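Prolyl endopeptidase (Myxococcus xanthus, PDB 2BKL) is a serine peptidase of family S9A that probably cleaves oligopeptides after proline and, less readily, after alanine. Local coordinates at residues V72-R77 and N367-E372; N79-Y84 and D153-E158; L96-G101 and Q105-L110; N113-D118 and V135-K140. All coordinates share one frame; numbering follows the deposited sequence.

Interaction 1. Residues V72-R77 and N367-E372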
loop_
_atom_site.group_PDB
_atom_site.type_symbol
_atom_site.label_atom_id
_atom_site.label_comp_id
_atom_site.label_asym_id
_atom_site.label_seq_id
_atom_site.Cartn_x
_atom_site.Cartn_y
_atom_site.Cartn_z
ATOM N N VAL A 72 9.043 7.124 17.020
ATOM C CA VAL A 72 7.705 7.369 17.573
ATOM C C VAL A 72 6.787 7.891 16.471
ATOM O O VAL A 72 7.248 8.680 15.609
ATOM C CB VAL A 72 7.749 8.338 18.757
ATOM C CG1 VAL A 72 8.203 9.714 18.330
ATOM C CG2 VAL A 72 6.376 8.414 19.446
ATOM N N SER A 73 5.524 7.446 16.479
ATOM C CA SER A 73 4.461 7.850 15.523
ATOM C C SER A 73 3.873 9.186 15.956
ATOM O O SER A 73 4.030 9.600 17.087
ATOM C CB SER A 73 3.289 6.810 15.450
ATOM O OG SER A 73 2.305 6.886 16.549
ATOM N N THR A 74 3.157 9.845 15.048
ATOM C CA THR A 74 2.321 10.969 15.466
ATOM C C THR A 74 1.299 10.521 16.509
ATOM O O THR A 74 0.781 9.399 16.424
ATOM C CB THR A 74 1.556 11.630 14.297
ATOM O OG1 THR A 74 0.779 10.679 13.580
ATOM C CG2 THR A 74 2.506 12.187 13.267
ATOM N N PRO A 75 0.985 11.386 17.466
ATOM C CA PRO A 75 0.079 10.994 18.548
ATOM C C PRO A 75 -1.398 11.205 18.229
ATOM O O PRO A 75 -1.778 12.156 17.533
ATOM C CB PRO A 75 0.516 11.899 19.691
ATOM C CG PRO A 75 1.066 13.120 19.027
ATOM C CD PRO A 75 1.544 12.730 17.688
ATOM N N SER A 76 -2.216 10.268 18.684
ATOM C CA SER A 76 -3.673 10.465 18.751
ATOM C C SER A 76 -4.048 11.034 20.113
ATOM O O SER A 76 -3.726 10.459 21.154
ATOM C CB SER A 76 -4.392 9.172 18.465
ATOM O OG SER A 76 -4.074 8.823 17.132
ATOM N N ARG A 77 -4.743 12.156 20.122
ATOM C CA ARG A 77 -5.073 12.858 21.351
ATOM C C ARG A 77 -6.552 12.717 21.650
ATOM O O ARG A 77 -7.398 12.980 20.790
ATOM C CB ARG A 77 -4.725 14.328 21.219
ATOM C CG ARG A 77 -3.255 14.551 20.975
ATOM C CD ARG A 77 -2.889 16.015 20.908
ATOM N NE ARG A 77 -3.304 16.734 22.109
ATOM C CZ ARG A 77 -3.374 18.068 22.202
ATOM N NH1 ARG A 77 -3.050 18.838 21.165
ATOM N NH2 ARG A 77 -3.755 18.637 23.338
ATOM N N ASN A 367 -0.047 15.234 4.967
ATOM C CA ASN A 367 -0.971 16.286 5.326
ATOM C C ASN A 367 -0.896 16.496 6.829
ATOM O O ASN A 367 -0.397 15.646 7.573
ATOM C CB ASN A 367 -2.388 15.950 4.862
ATOM C CG ASN A 367 -3.254 17.184 4.661
ATOM O OD1 ASN A 367 -2.795 18.284 4.797
ATOM N ND2 ASN A 367 -4.496 16.980 4.262
ATOM N N LEU A 368 -1.389 17.625 7.288
ATOM C CA LEU A 368 -1.513 17.850 8.709
ATOM C C LEU A 368 -2.503 16.877 9.318
ATOM O O LEU A 368 -3.533 16.546 8.721
ATOM C CB LEU A 368 -1.944 19.270 8.989
ATOM C CG LEU A 368 -0.968 20.379 8.641
ATOM C CD1 LEU A 368 -1.581 21.734 8.985
ATOM C CD2 LEU A 368 0.351 20.183 9.353
ATOM N N MET A 369 -2.125 16.383 10.498
ATOM C CA MET A 369 -2.868 15.396 11.247
ATOM C C MET A 369 -3.205 15.963 12.617
ATOM O O MET A 369 -2.329 16.433 13.336
ATOM C CB MET A 369 -2.039 14.133 11.423
ATOM C CG MET A 369 -1.774 13.419 10.111
ATOM S SD MET A 369 -0.654 12.077 10.403
ATOM C CE MET A 369 0.808 12.893 10.225
ATOM N N GLY A 370 -4.461 15.853 12.995
ATOM C CA GLY A 370 -4.928 16.342 14.265
ATOM C C GLY A 370 -6.417 16.183 14.361
ATOM O O GLY A 370 -6.973 15.171 13.942
ATOM N N LEU A 371 -7.053 17.199 14.909
ATOM C CA LEU A 371 -8.486 17.185 15.102
ATOM C C LEU A 371 -9.056 18.542 14.762
ATOM O O LEU A 371 -8.372 19.562 14.830
ATOM C CB LEU A 371 -8.890 16.799 16.542
ATOM C CG LEU A 371 -8.641 15.366 16.991
ATOM C CD1 LEU A 371 -8.989 15.206 18.446
ATOM C CD2 LEU A 371 -9.409 14.371 16.196
ATOM N N GLU A 372 -10.350 18.562 14.473
ATOM C CA GLU A 372 -11.009 19.771 14.031
ATOM C C GLU A 372 -11.002 20.880 15.100
ATOM O O GLU A 372 -11.063 22.056 14.770
ATOM C CB GLU A 372 -12.472 19.481 13.646
ATOM C CG GLU A 372 -12.606 18.451 12.541
ATOM C CD GLU A 372 -12.773 17.023 13.034
ATOM O OE1 GLU A 372 -12.237 16.681 14.131
ATOM O OE2 GLU A 372 -13.433 16.207 12.353
#
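Thr-74 and Met-369 form the main apolar contact between 72-77 and 367-372, one side chain running roughly perpendicular to the other. The methyl CG2 of Thr-74 lies 3.6 Å from CE of Met-369, and OG1 of the same threonine stands 3.8 Å from the sulfur SD. The thioether turns at its last bond (chi3 -88°), which brings the methyl CE to the threonine; CE is therefore in touch with both branches. A second, smaller contact joins side chain to main chain: CD1 of Leu-371 rests against the carbonyl O of Arg-77 at 3.6 Å. The two touching pieces run almost in the same direction, 5° apart, yet no hydrogen bond passes between them, and only 135 Å² is buried. Among the polar groups, Ser-73 OG donates to Thr-74 O over 2.9 Å, from above the carbonyl plane, and is also bonded to Val-85 N. Segment 72-77 lies on the innermost strand of the first propeller blade and 367-372 follows the short first strand of the seventh, so this is the seam between first and last blades, which in prolyl oligopeptidases is not closed by a shared sheet. Strand 376-383 packs on the contact, with Tyr-378 and Val-380 against Thr-74, while strand 81-87 pairs with 71-78 and bonds Ser-76 to Phe-83.

Interaction 2. Residues N79-Y84 and D153-E158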
loop_
_atom_site.group_PDB
_atom_site.type_symbol
_atom_site.label_atom_id
_atom_site.label_comp_id
_atom_site.label_asym_id
_atom_site.label_seq_id
_atom_site.Cartn_x
_atom_site.Cartn_y
_atom_site.Cartn_z
ATOM N N ASN A 79 -9.197 13.372 25.036
ATOM C CA ASN A 79 -9.528 13.704 26.416
ATOM C C ASN A 79 -8.296 13.865 27.315
ATOM O O ASN A 79 -8.275 13.375 28.451
ATOM C CB ASN A 79 -10.499 12.652 26.960
ATOM C CG ASN A 79 -11.206 13.079 28.249
ATOM O OD1 ASN A 79 -11.294 14.277 28.577
ATOM N ND2 ASN A 79 -11.709 12.095 28.986
ATOM N N GLY A 80 -7.291 14.569 26.813
ATOM C CA GLY A 80 -6.104 14.876 27.592
ATOM C C GLY A 80 -5.026 13.800 27.594
ATOM O O GLY A 80 -3.943 14.013 28.133
ATOM N N ARG A 81 -5.308 12.669 26.959
ATOM C CA ARG A 81 -4.360 11.568 26.849
ATOM C C ARG A 81 -3.790 11.498 25.450
ATOM O O ARG A 81 -4.387 11.971 24.480
ATOM C CB ARG A 81 -5.055 10.260 27.163
ATOM C CG ARG A 81 -5.477 10.152 28.604
ATOM C CD ARG A 81 -6.162 8.880 28.950
ATOM N NE ARG A 81 -6.321 8.794 30.388
ATOM C CZ ARG A 81 -6.908 7.789 31.009
ATOM N NH1 ARG A 81 -7.423 6.758 30.354
ATOM N NH2 ARG A 81 -6.979 7.814 32.328
ATOM N N PHE A 82 -2.594 10.953 25.335
ATOM C CA PHE A 82 -1.899 10.797 24.094
ATOM C C PHE A 82 -1.626 9.332 23.874
ATOM O O PHE A 82 -1.228 8.632 24.808
ATOM C CB PHE A 82 -0.552 11.536 24.134
ATOM C CG PHE A 82 -0.668 13.021 24.114
ATOM C CD1 PHE A 82 -1.088 13.706 25.237
ATOM C CD2 PHE A 82 -0.288 13.740 22.994
ATOM C CE1 PHE A 82 -1.175 15.101 25.235
ATOM C CE2 PHE A 82 -0.361 15.127 22.994
ATOM C CZ PHE A 82 -0.820 15.795 24.114
ATOM N N PHE A 83 -1.805 8.881 22.644
ATOM C CA PHE A 83 -1.640 7.488 22.260
ATOM C C PHE A 83 -0.777 7.431 21.021
ATOM O O PHE A 83 -1.012 8.167 20.061
ATOM C CB PHE A 83 -2.990 6.840 21.935
ATOM C CG PHE A 83 -3.940 6.804 23.094
ATOM C CD1 PHE A 83 -4.650 7.927 23.476
ATOM C CD2 PHE A 83 -4.084 5.662 23.854
ATOM C CE1 PHE A 83 -5.503 7.888 24.576
ATOM C CE2 PHE A 83 -4.950 5.639 24.943
ATOM C CZ PHE A 83 -5.637 6.731 25.283
ATOM N N TYR A 84 0.222 6.566 20.994
ATOM C CA TYR A 84 1.212 6.589 19.929
ATOM C C TYR A 84 2.024 5.304 19.958
ATOM O O TYR A 84 2.156 4.660 21.011
ATOM C CB TYR A 84 2.130 7.844 20.058
ATOM C CG TYR A 84 2.691 7.962 21.453
ATOM C CD1 TYR A 84 1.982 8.620 22.436
ATOM C CD2 TYR A 84 3.879 7.331 21.810
ATOM C CE1 TYR A 84 2.433 8.687 23.719
ATOM C CE2 TYR A 84 4.341 7.400 23.103
ATOM C CZ TYR A 84 3.608 8.068 24.055
ATOM O OH TYR A 84 4.028 8.163 25.356
ATOM N N ASP A 153 -9.351 -1.835 27.995
ATOM C CA ASP A 153 -9.579 -0.745 28.926
ATOM C C ASP A 153 -8.231 -0.113 29.273
ATOM O O ASP A 153 -7.343 -0.786 29.764
ATOM C CB ASP A 153 -10.260 -1.292 30.177
ATOM C CG ASP A 153 -10.523 -0.231 31.199
ATOM O OD1 ASP A 153 -11.487 0.548 31.005
ATOM O OD2 ASP A 153 -9.775 -0.083 32.203
ATOM N N VAL A 154 -8.080 1.186 29.001
ATOM C CA VAL A 154 -6.784 1.843 29.108
ATOM C C VAL A 154 -6.271 1.902 30.551
ATOM O O VAL A 154 -5.118 1.567 30.803
ATOM C CB VAL A 154 -6.851 3.269 28.460
ATOM C CG1 VAL A 154 -5.558 4.066 28.691
ATOM C CG2 VAL A 154 -7.120 3.142 26.975
ATOM N N ASP A 155 -7.134 2.278 31.482
ATOM C CA ASP A 155 -6.703 2.484 32.859
ATOM C C ASP A 155 -6.203 1.183 33.494
ATOM O O ASP A 155 -5.197 1.174 34.168
ATOM C CB ASP A 155 -7.843 3.024 33.712
ATOM C CG ASP A 155 -8.101 4.502 33.493
ATOM O OD1 ASP A 155 -7.204 5.219 33.016
ATOM O OD2 ASP A 155 -9.188 5.025 33.805
ATOM N N SER A 156 -6.892 0.086 33.206
ATOM C CA SER A 156 -6.615 -1.214 33.832
ATOM C C SER A 156 -5.780 -2.151 33.004
ATOM O O SER A 156 -5.219 -3.109 33.541
ATOM C CB SER A 156 -7.952 -1.905 34.136
ATOM O OG SER A 156 -8.632 -2.344 32.966
ATOM N N GLY A 157 -5.729 -1.909 31.689
ATOM C CA GLY A 157 -5.121 -2.828 30.745
ATOM C C GLY A 157 -5.877 -4.125 30.502
ATOM O O GLY A 157 -5.349 -5.029 29.853
ATOM N N GLU A 158 -7.124 -4.213 30.970
ATOM C CA GLU A 158 -7.908 -5.430 30.785
ATOM C C GLU A 158 -8.504 -5.515 29.380
ATOM O O GLU A 158 -9.196 -4.593 28.932
ATOM C CB GLU A 158 -9.029 -5.502 31.837
ATOM C CG GLU A 158 -8.550 -5.776 33.255
ATOM C CD GLU A 158 -7.921 -7.145 33.474
ATOM O OE1 GLU A 158 -8.354 -8.124 32.821
ATOM O OE2 GLU A 158 -6.976 -7.221 34.318
#
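Asp-155 OD1 is gripped by both terminal nitrogens of Arg-81. NH2 donates over 2.7 Å to the syn lone pair of OD1 in a salt bridge, bent to 138° at the hydrogen, while NH1 adds a weak bond to the same OD1 at 3.1 Å. The carboxylate approaches the edge of the guanidinium with its plane turned 75° away, so the pairing forks onto one oxygen. An extended chain from CG to NE carries the arginine out to it. Val-154 packs against both residues of the strand: its CG1 lies 3.7 Å from Arg-81 NH1, and its CG2 meets the ring edge of Phe-83 at CE2, 3.9 Å away. Asp-153 OD2 accepts from Ser-156 N, an Asx motif, and on the opposite face of its carboxylate from Ser-156 OG (2.6 Å); Ser-156 OG accepts from Glu-158 N, an ST turn. Arg-81 also donates from NE to Gln-100 OE1 and from NH1 to Gly-132 O. A leucine in place of Arg-81 would probably leave the Asp-155 carboxylate without its charge partner and Gln-100 OE1 and Gly-132 O without this donor. Strand 81-87 belongs to the first blade and 153-158 turns away from strand 148-153 of the second; the apolar packing of Phe-83 on Val-154 is the kind that joins adjacent blades of a beta-propeller, here with a salt bridge at its exposed end.

Interaction 3. Residues L96-G101 and Q105-L110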
loop_
_atom_site.group_PDB
_atom_site.type_symbol
_atom_site.label_atom_id
_atom_site.label_comp_id
_atom_site.label_asym_id
_atom_site.label_seq_id
_atom_site.Cartn_x
_atom_site.Cartn_y
_atom_site.Cartn_z
ATOM N N LEU A 96 2.245 0.007 21.222
ATOM C CA LEU A 96 1.331 1.122 21.466
ATOM C C LEU A 96 1.443 1.569 22.926
ATOM O O LEU A 96 1.300 0.759 23.826
ATOM C CB LEU A 96 -0.109 0.698 21.163
ATOM C CG LEU A 96 -1.142 1.801 21.358
ATOM C CD1 LEU A 96 -0.908 2.979 20.459
ATOM C CD2 LEU A 96 -2.570 1.285 21.124
ATOM N N TYR A 97 1.774 2.840 23.131
ATOM C CA TYR A 97 1.889 3.503 24.416
ATOM C C TYR A 97 0.804 4.540 24.609
ATOM O O TYR A 97 0.224 5.051 23.646
ATOM C CB TYR A 97 3.229 4.260 24.462
ATOM C CG TYR A 97 4.421 3.366 24.645
ATOM C CD1 TYR A 97 5.011 2.743 23.576
ATOM C CD2 TYR A 97 4.951 3.148 25.914
ATOM C CE1 TYR A 97 6.110 1.918 23.754
ATOM C CE2 TYR A 97 6.042 2.313 26.098
ATOM C CZ TYR A 97 6.610 1.718 25.002
ATOM O OH TYR A 97 7.692 0.883 25.183
ATOM N N TRP A 98 0.576 4.915 25.856
ATOM C CA TRP A 98 -0.220 6.076 26.183
ATOM C C TRP A 98 0.388 6.848 27.345
ATOM O O TRP A 98 1.197 6.321 28.121
ATOM C CB TRP A 98 -1.688 5.710 26.486
ATOM C CG TRP A 98 -1.898 5.086 27.830
ATOM C CD1 TRP A 98 -1.649 3.797 28.179
ATOM C CD2 TRP A 98 -2.431 5.716 28.995
ATOM N NE1 TRP A 98 -1.955 3.590 29.498
ATOM C CE2 TRP A 98 -2.461 4.747 30.019
ATOM C CE3 TRP A 98 -2.889 6.999 29.281
ATOM C CZ2 TRP A 98 -2.929 5.030 31.303
ATOM C CZ3 TRP A 98 -3.359 7.276 30.562
ATOM C CH2 TRP A 98 -3.378 6.296 31.548
ATOM N N ARG A 99 -0.008 8.112 27.450
ATOM C CA ARG A 99 0.328 8.923 28.595
ATOM C C ARG A 99 -0.764 9.930 28.874
ATOM O O ARG A 99 -1.532 10.337 27.966
ATOM C CB ARG A 99 1.660 9.639 28.404
ATOM C CG ARG A 99 1.696 10.628 27.271
ATOM C CD ARG A 99 2.975 11.468 27.234
ATOM N NE ARG A 99 4.116 10.675 26.823
ATOM C CZ ARG A 99 5.378 11.059 26.925
ATOM N NH1 ARG A 99 5.683 12.238 27.447
ATOM N NH2 ARG A 99 6.348 10.246 26.513
ATOM N N GLN A 100 -0.827 10.340 30.135
ATOM C CA GLN A 100 -1.753 11.357 30.573
ATOM C C GLN A 100 -1.067 12.706 30.492
ATOM O O GLN A 100 -0.118 12.976 31.242
ATOM C CB GLN A 100 -2.170 11.083 32.006
ATOM C CG GLN A 100 -3.237 12.059 32.493
ATOM C CD GLN A 100 -4.607 11.649 32.001
ATOM O OE1 GLN A 100 -5.001 10.514 32.193
ATOM N NE2 GLN A 100 -5.314 12.563 31.342
ATOM N N GLY A 101 -1.542 13.564 29.608
ATOM C CA GLY A 101 -0.925 14.858 29.391
ATOM C C GLY A 101 0.358 14.778 28.587
ATOM O O GLY A 101 0.936 13.708 28.363
ATOM N N GLN A 105 4.048 10.289 32.519
ATOM C CA GLN A 105 4.862 9.090 32.272
ATOM C C GLN A 105 4.078 8.113 31.406
ATOM O O GLN A 105 2.916 7.816 31.667
ATOM C CB GLN A 105 5.303 8.382 33.558
ATOM C CG GLN A 105 6.837 8.430 33.850
ATOM C CD GLN A 105 7.752 7.900 32.731
ATOM O OE1 GLN A 105 7.905 6.700 32.569
ATOM N NE2 GLN A 105 8.332 8.809 31.956
ATOM N N GLU A 106 4.744 7.616 30.385
ATOM C CA GLU A 106 4.098 6.749 29.437
ATOM C C GLU A 106 4.059 5.314 29.936
ATOM O O GLU A 106 4.903 4.866 30.731
ATOM C CB GLU A 106 4.768 6.833 28.076
ATOM C CG GLU A 106 6.186 6.335 28.044
ATOM C CD GLU A 106 6.760 6.370 26.658
ATOM O OE1 GLU A 106 6.293 7.183 25.842
ATOM O OE2 GLU A 106 7.684 5.589 26.398
ATOM N N LYS A 107 3.059 4.600 29.443
ATOM C CA LYS A 107 2.809 3.219 29.789
ATOM C C LYS A 107 2.528 2.406 28.532
ATOM O O LYS A 107 1.866 2.873 27.598
ATOM C CB LYS A 107 1.620 3.141 30.738
ATOM C CG LYS A 107 1.972 3.675 32.154
ATOM C CD LYS A 107 0.749 3.830 33.061
ATOM C CE LYS A 107 0.814 5.118 33.926
ATOM N NZ LYS A 107 -0.348 6.033 33.646
ATOM N N VAL A 108 3.029 1.183 28.505
ATOM C CA VAL A 108 2.716 0.254 27.441
ATOM C C VAL A 108 1.245 -0.113 27.533
ATOM O O VAL A 108 0.750 -0.433 28.613
ATOM C CB VAL A 108 3.539 -1.040 27.586
ATOM C CG1 VAL A 108 3.053 -2.104 26.600
ATOM C CG2 VAL A 108 5.001 -0.769 27.394
ATOM N N LEU A 109 0.550 -0.066 26.404
ATOM C CA LEU A 109 -0.874 -0.431 26.335
ATOM C C LEU A 109 -1.036 -1.746 25.587
ATOM O O LEU A 109 -1.665 -2.686 26.082
ATOM C CB LEU A 109 -1.676 0.641 25.593
ATOM C CG LEU A 109 -3.202 0.449 25.613
ATOM C CD1 LEU A 109 -3.784 0.357 27.012
ATOM C CD2 LEU A 109 -3.849 1.591 24.859
ATOM N N LEU A 110 -0.449 -1.835 24.394
ATOM C CA LEU A 110 -0.508 -3.051 23.595
ATOM C C LEU A 110 0.896 -3.376 23.110
ATOM O O LEU A 110 1.489 -2.603 22.371
ATOM C CB LEU A 110 -1.436 -2.921 22.401
ATOM C CG LEU A 110 -2.918 -2.711 22.657
ATOM C CD1 LEU A 110 -3.660 -2.391 21.364
ATOM C CD2 LEU A 110 -3.544 -3.902 23.386
HETATM O O HOH W 1 0.608 9.013 32.365
#
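Trp-98 turns its CG between the backbone N and the carbonyl carbon (chi1 76°), which lays the indole alongside Lys-107, the two side chains pointing the same way. The lysine bends at its last two torsions and brings NZ to 3.6 Å from Trp-98 CZ2. Arg-99 and Glu-106 make the same choice at chi1 (63° and 65°), and their ends meet in a salt bridge: Arg-99 NH2 donates to Glu-106 OE1 over 3.1 Å. The oxygen lies in the guanidinium plane, but the nitrogen sits well above the carboxylate, the two planes being almost perpendicular. Glu-106 OE1 is held by Tyr-84 OH and Arg-86 NH2 as well, and Tyr-84 OH also takes Arg-99 NE. With an alanine here in place of Glu-106, Arg-99 and Arg-86 would probably lose their shared anion and Tyr-84 OH this partner. The segments are the outer two strands of the first propeller blade, an antiparallel hairpin whose register slips at a classic beta bulge: Leu-109 N (2.8 Å) and Leu-110 N (3.2 Å) both donate to Leu-96 O. Beyond it, Trp-98 and Lys-107 form a hydrogen-bonded pair and Tyr-97 and Val-108 a non-hydrogen-bonded one. Val-108 CG2 presses on Tyr-97 CE2 at 3.5 Å, while the phenol OH bonds to His-88. On the Trp-98 face, Leu-96 CD2 touches both Leu-110 CD1 (3.8 Å) and Leu-109 CD2. At the hairpin end a water accepts from Gln-100 N and donates to Gln-105 O at 2.7 Å.

Interaction 4. Residues N113-D118 and V135-K140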
loop_
_atom_site.group_PDB
_atom_site.type_symbol
_atom_site.label_atom_id
_atom_site.label_comp_id
_atom_site.label_asym_id
_atom_site.label_seq_id
_atom_site.Cartn_x
_atom_site.Cartn_y
_atom_site.Cartn_z
ATOM N N ASN A 113 4.632 -8.042 20.763
ATOM C CA ASN A 113 5.722 -8.986 20.996
ATOM C C ASN A 113 5.351 -10.048 22.027
ATOM O O ASN A 113 5.940 -11.135 22.021
ATOM C CB ASN A 113 7.000 -8.274 21.434
ATOM C CG ASN A 113 7.473 -7.234 20.417
ATOM O OD1 ASN A 113 8.000 -7.592 19.370
ATOM N ND2 ASN A 113 7.234 -5.952 20.694
ATOM N N GLY A 114 4.383 -9.744 22.878
ATOM C CA GLY A 114 3.938 -10.697 23.890
ATOM C C GLY A 114 2.709 -11.505 23.528
ATOM O O GLY A 114 2.247 -12.294 24.370
ATOM N N TRP A 115 2.222 -11.383 22.293
ATOM C CA TRP A 115 0.993 -12.045 21.849
ATOM C C TRP A 115 1.173 -13.462 21.339
ATOM O O TRP A 115 0.192 -14.150 21.059
ATOM C CB TRP A 115 0.295 -11.206 20.783
ATOM C CG TRP A 115 -0.228 -9.921 21.277
ATOM C CD1 TRP A 115 -0.155 -9.421 22.545
ATOM C CD2 TRP A 115 -0.888 -8.922 20.494
ATOM N NE1 TRP A 115 -0.751 -8.187 22.596
ATOM C CE2 TRP A 115 -1.208 -7.865 21.346
ATOM C CE3 TRP A 115 -1.247 -8.817 19.136
ATOM C CZ2 TRP A 115 -1.873 -6.729 20.902
ATOM C CZ3 TRP A 115 -1.883 -7.695 18.709
ATOM C CH2 TRP A 115 -2.220 -6.675 19.593
ATOM N N SER A 116 2.418 -13.886 21.228
ATOM C CA SER A 116 2.770 -15.244 20.800
ATOM C C SER A 116 4.242 -15.441 21.136
ATOM O O SER A 116 4.949 -14.481 21.427
ATOM C CB SER A 116 2.526 -15.432 19.292
ATOM O OG SER A 116 3.457 -14.686 18.511
ATOM N N LYS A 117 4.721 -16.675 21.105
ATOM C CA LYS A 117 6.120 -16.939 21.457
ATOM C C LYS A 117 7.081 -16.656 20.299
ATOM O O LYS A 117 8.284 -16.450 20.506
ATOM C CB LYS A 117 6.272 -18.381 21.950
ATOM C CG LYS A 117 7.582 -18.667 22.717
ATOM C CD LYS A 117 7.594 -18.019 24.112
ATOM C CE LYS A 117 8.833 -17.136 24.345
ATOM N NZ LYS A 117 10.064 -17.944 24.579
ATOM N N ASP A 118 6.543 -16.594 19.085
ATOM C CA ASP A 118 7.345 -16.555 17.870
ATOM C C ASP A 118 7.008 -15.393 16.907
ATOM O O ASP A 118 7.384 -15.426 15.729
ATOM C CB ASP A 118 7.203 -17.894 17.131
ATOM C CG ASP A 118 5.752 -18.231 16.788
ATOM O OD1 ASP A 118 4.811 -17.466 17.158
ATOM O OD2 ASP A 118 5.452 -19.244 16.132
ATOM N N VAL A 135 -9.565 1.338 23.799
ATOM C CA VAL A 135 -8.995 1.253 22.453
ATOM C C VAL A 135 -9.561 0.013 21.811
ATOM O O VAL A 135 -9.446 -1.094 22.377
ATOM C CB VAL A 135 -7.443 1.233 22.449
ATOM C CG1 VAL A 135 -6.879 1.102 21.033
ATOM C CG2 VAL A 135 -6.914 2.499 23.104
ATOM N N ALA A 136 -10.151 0.171 20.640
ATOM C CA ALA A 136 -10.571 -0.938 19.798
ATOM C C ALA A 136 -9.450 -1.207 18.804
ATOM O O ALA A 136 -8.908 -0.279 18.214
ATOM C CB ALA A 136 -11.851 -0.574 19.079
ATOM N N PHE A 137 -9.085 -2.463 18.615
ATOM C CA PHE A 137 -7.909 -2.802 17.838
ATOM C C PHE A 137 -8.048 -4.161 17.197
ATOM O O PHE A 137 -8.798 -5.008 17.677
ATOM C CB PHE A 137 -6.642 -2.740 18.681
ATOM C CG PHE A 137 -6.565 -3.783 19.738
ATOM C CD1 PHE A 137 -7.155 -3.561 20.964
ATOM C CD2 PHE A 137 -5.889 -4.971 19.537
ATOM C CE1 PHE A 137 -7.112 -4.500 21.958
ATOM C CE2 PHE A 137 -5.824 -5.902 20.541
ATOM C CZ PHE A 137 -6.460 -5.661 21.758
ATOM N N ALA A 138 -7.312 -4.382 16.117
ATOM C CA ALA A 138 -7.316 -5.657 15.402
ATOM C C ALA A 138 -6.102 -6.485 15.777
ATOM O O ALA A 138 -4.970 -5.975 15.870
ATOM C CB ALA A 138 -7.315 -5.424 13.938
ATOM N N GLN A 139 -6.320 -7.776 15.999
ATOM C CA GLN A 139 -5.235 -8.767 16.038
ATOM C C GLN A 139 -5.245 -9.544 14.735
ATOM O O GLN A 139 -6.303 -10.007 14.309
ATOM C CB GLN A 139 -5.422 -9.766 17.167
ATOM C CG GLN A 139 -5.179 -9.304 18.555
ATOM C CD GLN A 139 -5.003 -10.503 19.474
ATOM O OE1 GLN A 139 -5.922 -11.310 19.612
ATOM N NE2 GLN A 139 -3.821 -10.652 20.049
ATOM N N LYS A 140 -4.075 -9.713 14.116
ATOM C CA LYS A 140 -3.949 -10.292 12.769
ATOM C C LYS A 140 -2.886 -11.388 12.776
ATOM O O LYS A 140 -1.694 -11.073 12.836
ATOM C CB LYS A 140 -3.539 -9.211 11.775
ATOM C CG LYS A 140 -4.531 -8.049 11.696
ATOM C CD LYS A 140 -4.401 -7.157 10.481
ATOM C CE LYS A 140 -3.000 -6.753 10.199
ATOM N NZ LYS A 140 -2.911 -6.177 8.827
#
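Trp-115 and Gln-139 make the tight part of this contact together with Phe-137, the indole coming from one side and the amide from the other. Gln-139 NE2 sits over one face of the ring, displaced from the ring centre toward the CE3 side, 3.3 Å from CE3 and 3.4 Å from CD2 of Trp-115. The amide stands almost upright on the ring, its plane turned 78°, with NE2 as the amide atom closest to the indole. An extended run beyond CG (chi2 -163°) carries the amide out over the ring, and CG itself touches Trp-115 CZ3 at 3.7 Å. The indole plane takes in the CA of its own residue (chi2 0°), pointing the six-membered ring at strand 134-141. That strand is the middle one of the antiparallel sheet of the second propeller blade, and 113-118 belongs to the link that arrives from the first. Deeper in, Trp-115 CH2 meets Phe-137 CE2 at 3.8 Å, the rings oblique, centroids 5.9 Å apart; Trp-159 meets both Trp-115 and Phe-137 edge-to-face, and Leu-110 touches both as well. Toward solvent the character changes, for Gly-114, Lys-117 and Asp-118 are exposed and make no contact with the strand. The polar groups of that outer turn close on the chain just ahead, Ser-116 OG on Thr-120 N and Asp-118 OD1 on Thr-120 OG1.

All four contacts belong to the beta-propeller domain. Interactions 1, 2 and 3 share the sheet of strands 71-78, 81-87, 95-100 and 107-110, the first blade; interaction 4 lies on strand 134-141 of the second. The centres of interactions 2 and 3 are about 7 Å apart, those of 1 and 4 about 23 Å. Along the chain, interaction 1 encloses the rest, and interaction 2 encloses 3 and then 4 in series. Val-135 meets Phe-83, Val-154 and Leu-109, tying interactions 2, 3 and 4 into one apolar interface. The first blade is thus packed against the second through interaction 2 and the apolar groups round Val-135, and against the seventh through a thin, long-range seam.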